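Local coordinates for protein CG8862 (Drosophila melanogaster, PDB 3ISM) that probably cleaves DNA and RNA as endonuclease G, a magnesium-dependent mitochondrial enzyme of the DNA/RNA non-specific endonuclease family, at residues Y92-A105 with T118-Q130. Residues are numbered along the deposited sequence; the frame is centred on the assembly and turned at random.
Sequences YRRSGYDRGHMAAA and TFYLSNMAPQVGQ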
loop_
_atom_site.group_PDB
_atom_site.type_symbol
_atom_site.label_atom_id
_atom_site.label_comp_id
_atom_site.label_asym_id
_atom_site.label_seq_id
_atom_site.Cartn_x
_atom_site.Cartn_y
_atom_site.Cartn_z
ATOM N N TYR B 92 2.426 3.240 -19.674
ATOM C CA TYR B 92 2.853 1.876 -20.013
ATOM C C TYR B 92 3.788 1.831 -21.211
ATOM O O TYR B 92 4.553 0.868 -21.357
ATOM C CB TYR B 92 1.634 1.023 -20.366
ATOM C CG TYR B 92 0.843 0.558 -19.181
ATOM C CD1 TYR B 92 -0.202 1.327 -18.672
ATOM C CD2 TYR B 92 1.142 -0.646 -18.555
ATOM C CE1 TYR B 92 -0.942 0.897 -17.564
ATOM C CE2 TYR B 92 0.406 -1.083 -17.456
ATOM C CZ TYR B 92 -0.628 -0.303 -16.967
ATOM O OH TYR B 92 -1.348 -0.736 -15.884
ATOM N N ARG B 93 3.686 2.839 -22.083
ATOM C CA ARG B 93 4.468 2.879 -23.321
ATOM C C ARG B 93 5.948 2.869 -23.017
ATOM O O ARG B 93 6.448 3.739 -22.299
ATOM C CB ARG B 93 4.136 4.112 -24.168
ATOM C CG ARG B 93 4.779 4.079 -25.564
ATOM C CD ARG B 93 4.938 5.472 -26.145
ATOM N NE ARG B 93 5.715 5.479 -27.389
ATOM C CZ ARG B 93 6.960 5.945 -27.501
ATOM N NH1 ARG B 93 7.583 6.456 -26.441
ATOM N NH2 ARG B 93 7.585 5.914 -28.677
ATOM N N ARG B 94 6.625 1.857 -23.558
ATOM C CA ARG B 94 8.069 1.666 -23.428
ATOM C C ARG B 94 8.537 1.593 -21.973
ATOM O O ARG B 94 9.659 1.985 -21.637
ATOM C CB ARG B 94 8.836 2.706 -24.257
ATOM C CG ARG B 94 8.701 2.459 -25.770
ATOM C CD ARG B 94 9.498 3.443 -26.625
ATOM N NE ARG B 94 9.313 3.146 -28.047
ATOM C CZ ARG B 94 10.093 3.594 -29.029
ATOM N NH1 ARG B 94 11.138 4.370 -28.763
ATOM N NH2 ARG B 94 9.831 3.261 -30.286
ATOM N N SER B 95 7.664 1.061 -21.125
ATOM C CA SER B 95 7.942 0.884 -19.708
ATOM C C SER B 95 8.675 -0.422 -19.425
ATOM O O SER B 95 9.285 -0.584 -18.367
ATOM C CB SER B 95 6.633 0.906 -18.918
ATOM O OG SER B 95 5.781 -0.170 -19.298
ATOM N N GLY B 96 8.604 -1.347 -20.373
ATOM C CA GLY B 96 9.128 -2.691 -20.191
ATOM C C GLY B 96 8.064 -3.614 -19.627
ATOM O O GLY B 96 8.370 -4.735 -19.205
ATOM N N TYR B 97 6.814 -3.148 -19.619
ATOM C CA TYR B 97 5.693 -3.907 -19.049
ATOM C C TYR B 97 4.477 -3.931 -19.973
ATOM O O TYR B 97 4.222 -2.988 -20.722
ATOM C CB TYR B 97 5.270 -3.329 -17.688
ATOM C CG TYR B 97 6.349 -3.375 -16.635
ATOM C CD1 TYR B 97 6.648 -4.566 -15.970
ATOM C CD2 TYR B 97 7.079 -2.233 -16.314
ATOM C CE1 TYR B 97 7.650 -4.622 -15.023
ATOM C CE2 TYR B 97 8.087 -2.274 -15.364
ATOM C CZ TYR B 97 8.368 -3.474 -14.719
ATOM O OH TYR B 97 9.370 -3.513 -13.766
ATOM N N ASP B 98 3.723 -5.017 -19.898
ATOM C CA ASP B 98 2.506 -5.157 -20.661
ATOM C C ASP B 98 1.386 -4.509 -19.848
ATOM O O ASP B 98 1.469 -4.464 -18.624
ATOM C CB ASP B 98 2.178 -6.646 -20.805
ATOM C CG ASP B 98 2.875 -7.300 -21.968
ATOM O OD1 ASP B 98 3.789 -6.692 -22.570
ATOM O OD2 ASP B 98 2.491 -8.444 -22.289
ATOM N N ARG B 99 0.343 -4.035 -20.526
ATOM C CA ARG B 99 -0.929 -3.736 -19.867
ATOM C C ARG B 99 -1.626 -5.069 -19.626
ATOM O O ARG B 99 -2.204 -5.676 -20.559
ATOM C CB ARG B 99 -1.804 -2.833 -20.744
ATOM C CG ARG B 99 -1.187 -1.478 -21.032
ATOM C CD ARG B 99 -1.776 -0.825 -22.259
ATOM N NE ARG B 99 -1.270 -1.434 -23.482
ATOM C CZ ARG B 99 -1.332 -0.882 -24.693
ATOM N NH1 ARG B 99 -1.873 0.320 -24.865
ATOM N NH2 ARG B 99 -0.841 -1.535 -25.737
ATOM N N GLY B 100 -1.556 -5.550 -18.389
ATOM C CA GLY B 100 -2.020 -6.917 -18.088
ATOM C C GLY B 100 -3.413 -6.949 -17.491
ATOM O O GLY B 100 -3.645 -6.375 -16.403
ATOM N N HIS B 101 -4.343 -7.601 -18.203
ATOM C CA HIS B 101 -5.716 -7.755 -17.724
ATOM C C HIS B 101 -5.727 -8.447 -16.359
ATOM O O HIS B 101 -5.089 -9.501 -16.191
ATOM C CB HIS B 101 -6.518 -8.661 -18.651
ATOM C CG HIS B 101 -6.920 -8.044 -19.948
ATOM N ND1 HIS B 101 -6.078 -7.978 -21.042
ATOM C CD2 HIS B 101 -8.109 -7.539 -20.357
ATOM C CE1 HIS B 101 -6.722 -7.420 -22.052
ATOM N NE2 HIS B 101 -7.956 -7.148 -21.664
ATOM N N MET B 102 -6.474 -7.887 -15.410
ATOM C CA MET B 102 -6.862 -8.652 -14.227
ATOM C C MET B 102 -8.054 -9.574 -14.550
ATOM O O MET B 102 -7.956 -10.783 -14.394
ATOM C CB MET B 102 -7.127 -7.734 -13.017
ATOM C CG MET B 102 -5.916 -6.916 -12.551
ATOM S SD MET B 102 -4.498 -7.876 -11.933
ATOM C CE MET B 102 -3.517 -8.048 -13.453
ATOM N N ALA B 103 -9.171 -9.006 -14.995
ATOM C CA ALA B 103 -10.259 -9.786 -15.564
ATOM C C ALA B 103 -9.929 -9.982 -17.043
ATOM O O ALA B 103 -9.979 -9.017 -17.822
ATOM C CB ALA B 103 -11.596 -9.045 -15.423
ATOM N N ALA B 104 -9.570 -11.213 -17.415
ATOM C CA ALA B 104 -9.122 -11.530 -18.782
ATOM C C ALA B 104 -10.239 -11.396 -19.811
ATOM O O ALA B 104 -11.404 -11.705 -19.538
ATOM C CB ALA B 104 -8.518 -12.940 -18.843
ATOM N N ALA B 105 -9.872 -10.926 -20.996
ATOM C CA ALA B 105 -10.829 -10.699 -22.073
ATOM C C ALA B 105 -11.543 -11.995 -22.491
ATOM O O ALA B 105 -12.723 -11.976 -22.874
ATOM C CB ALA B 105 -10.120 -10.075 -23.248
ATOM N N THR B 118 -13.268 -5.158 -20.530
ATOM C CA THR B 118 -12.026 -5.617 -19.888
ATOM C C THR B 118 -10.815 -4.813 -20.367
ATOM O O THR B 118 -9.733 -4.908 -19.792
ATOM C CB THR B 118 -11.756 -7.127 -20.115
ATOM O OG1 THR B 118 -11.464 -7.369 -21.503
ATOM C CG2 THR B 118 -12.970 -7.958 -19.705
ATOM N N PHE B 119 -10.990 -4.005 -21.408
ATOM C CA PHE B 119 -9.872 -3.205 -21.922
ATOM C C PHE B 119 -9.707 -1.797 -21.317
ATOM O O PHE B 119 -8.820 -1.042 -21.728
ATOM C CB PHE B 119 -9.885 -3.174 -23.452
ATOM C CG PHE B 119 -9.395 -4.455 -24.082
ATOM C CD1 PHE B 119 -8.105 -4.542 -24.595
ATOM C CD2 PHE B 119 -10.220 -5.580 -24.149
ATOM C CE1 PHE B 119 -7.645 -5.725 -25.175
ATOM C CE2 PHE B 119 -9.767 -6.774 -24.736
ATOM C CZ PHE B 119 -8.477 -6.844 -25.250
ATOM N N TYR B 120 -10.534 -1.454 -20.326
ATOM C CA TYR B 120 -10.304 -0.221 -19.580
ATOM C C TYR B 120 -9.000 -0.363 -18.825
ATOM O O TYR B 120 -8.752 -1.408 -18.207
ATOM C CB TYR B 120 -11.433 0.078 -18.596
ATOM C CG TYR B 120 -12.681 0.603 -19.246
ATOM C CD1 TYR B 120 -12.694 1.848 -19.863
ATOM C CD2 TYR B 120 -13.857 -0.150 -19.246
ATOM C CE1 TYR B 120 -13.852 2.336 -20.475
ATOM C CE2 TYR B 120 -15.018 0.328 -19.841
ATOM C CZ TYR B 120 -15.007 1.574 -20.449
ATOM O OH TYR B 120 -16.155 2.054 -21.050
ATOM N N LEU B 121 -8.174 0.682 -18.871
ATOM C CA LEU B 121 -6.911 0.687 -18.145
ATOM C C LEU B 121 -7.054 0.529 -16.627
ATOM O O LEU B 121 -6.080 0.210 -15.951
ATOM C CB LEU B 121 -6.104 1.948 -18.463
ATOM C CG LEU B 121 -5.610 1.971 -19.911
ATOM C CD1 LEU B 121 -5.124 3.362 -20.279
ATOM C CD2 LEU B 121 -4.512 0.918 -20.121
ATOM N N SER B 122 -8.254 0.757 -16.094
ATOM C CA SER B 122 -8.496 0.486 -14.680
ATOM C C SER B 122 -8.526 -1.006 -14.357
ATOM O O SER B 122 -8.439 -1.378 -13.190
ATOM C CB SER B 122 -9.773 1.160 -14.196
ATOM O OG SER B 122 -10.868 0.781 -14.985
ATOM N N ASN B 123 -8.644 -1.846 -15.392
ATOM C CA ASN B 123 -8.602 -3.303 -15.236
ATOM C C ASN B 123 -7.174 -3.829 -15.445
ATOM O O ASN B 123 -6.938 -5.032 -15.405
ATOM C CB ASN B 123 -9.620 -3.987 -16.174
ATOM C CG ASN B 123 -9.647 -5.538 -16.029
ATOM O OD1 ASN B 123 -9.705 -6.082 -14.920
ATOM N ND2 ASN B 123 -9.609 -6.239 -17.168
ATOM N N MET B 124 -6.220 -2.913 -15.637
ATOM C CA MET B 124 -4.847 -3.289 -15.984
ATOM C C MET B 124 -3.865 -3.096 -14.852
ATOM O O MET B 124 -4.019 -2.192 -14.026
ATOM C CB MET B 124 -4.341 -2.483 -17.191
ATOM C CG MET B 124 -5.212 -2.587 -18.418
ATOM S SD MET B 124 -5.201 -4.253 -19.075
ATOM C CE MET B 124 -6.801 -4.269 -19.843
ATOM N N ALA B 125 -2.842 -3.947 -14.833
ATOM C CA ALA B 125 -1.649 -3.728 -14.016
ATOM C C ALA B 125 -0.417 -4.094 -14.828
ATOM O O ALA B 125 -0.489 -4.962 -15.714
ATOM C CB ALA B 125 -1.689 -4.529 -12.701
ATOM N N PRO B 126 0.707 -3.403 -14.567
ATOM C CA PRO B 126 1.943 -3.717 -15.273
ATOM C C PRO B 126 2.375 -5.142 -14.997
ATOM O O PRO B 126 2.569 -5.533 -13.845
ATOM C CB PRO B 126 2.956 -2.700 -14.706
ATOM C CG PRO B 126 2.102 -1.567 -14.255
ATOM C CD PRO B 126 0.867 -2.240 -13.684
ATOM N N GLN B 127 2.488 -5.912 -16.068
ATOM C CA GLN B 127 2.970 -7.279 -15.989
ATOM C C GLN B 127 4.104 -7.466 -16.978
ATOM O O GLN B 127 4.057 -6.916 -18.087
ATOM C CB GLN B 127 1.847 -8.258 -16.316
ATOM C CG GLN B 127 0.669 -8.180 -15.347
ATOM C CD GLN B 127 -0.345 -9.272 -15.591
ATOM O OE1 GLN B 127 -0.693 -9.562 -16.728
ATOM N NE2 GLN B 127 -0.815 -9.896 -14.514
ATOM N N VAL B 128 5.116 -8.232 -16.568
ATOM C CA VAL B 128 6.113 -8.782 -17.498
ATOM C C VAL B 128 5.388 -9.477 -18.653
ATOM O O VAL B 128 4.419 -10.212 -18.437
ATOM C CB VAL B 128 7.051 -9.773 -16.753
ATOM C CG1 VAL B 128 7.973 -10.520 -17.705
ATOM C CG2 VAL B 128 7.861 -9.021 -15.685
ATOM N N GLY B 129 5.841 -9.220 -19.876
ATOM C CA GLY B 129 5.188 -9.732 -21.064
ATOM C C GLY B 129 5.525 -11.177 -21.381
ATOM O O GLY B 129 4.834 -12.089 -20.932
ATOM N N GLN B 130 6.564 -11.357 -22.195
ATOM C CA GLN B 130 7.147 -12.658 -22.484
ATOM C C GLN B 130 7.570 -13.314 -21.181
ATOM O O GLN B 130 8.284 -12.705 -20.366
ATOM C CB GLN B 130 8.371 -12.498 -23.384
ATOM C CG GLN B 130 8.054 -12.224 -24.842
ATOM C CD GLN B 130 9.303 -11.947 -25.663
ATOM O OE1 GLN B 130 9.934 -12.866 -26.196
ATOM N NE2 GLN B 130 9.659 -10.668 -25.783
HETATM O O HOH W 1 -3.334 0.484 -14.558
#
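The two-stranded antiparallel sheet of the His-Me finger (beta-beta-alpha-metal) motif, which carries the predicted proton acceptor His-101, pairs strand 98-101 with strand 124-127. Its register rests on four backbone bonds: Asp-98 and Gln-127 exchange N-H and C=O groups both ways, as do Gly-100 and Ala-125, and Asp-98 N to Gln-127 O is the shortest at 2.6 Å. Met-102 N extends the pairing to Asn-123 O.

Packing from two directions fixes the His-101 ring. The methyl CE of Met-124 lies over one face, 3.6 Å from the ring centroid and 12° off the normal, a CH-pi contact; SD lies over the same face, 4.3 Å from the centroid, a sulfur-aromatic contact. The imidazole's NE2 edge points into the face of Phe-119 in a T-shaped pair, the planes at 85°.

Beyond the strand, the Asn-123 amide bridges Ala-103 and Thr-118. Because CG is anti to the backbone N (chi1 -179°), OD1 takes Ala-103 N on a lone pair at 3.0 Å, while ND2 gives one hydrogen to Ala-103 O (2.9 Å) and the other to Thr-118 O, each acceptor close to the amide plane. A leucine here has no amide to offer, so Ala-103 N and O and Thr-118 O would probably be left without their mates and the chain beside His-101 less firmly placed.

On the Arg-99 side, Pro-126 CG meets Tyr-92 CE2 at 3.7 Å, and a water links Tyr-92 OH to Met-124 O. Arg-99 bonds Asn-89 and forms a salt bridge with Asp-330 of the neighbouring CG4930 chain. Asp-98 forms a salt bridge with Arg-134 and accepts a hydrogen bond from Asn-133, a magnesium ligand seen in a structure of this protein; strand 49-57 packs on Met-102 and Asn-123, strand 172-179 on Tyr-92 and Pro-126, and helix 136-146 on Ala-104 and Gln-127.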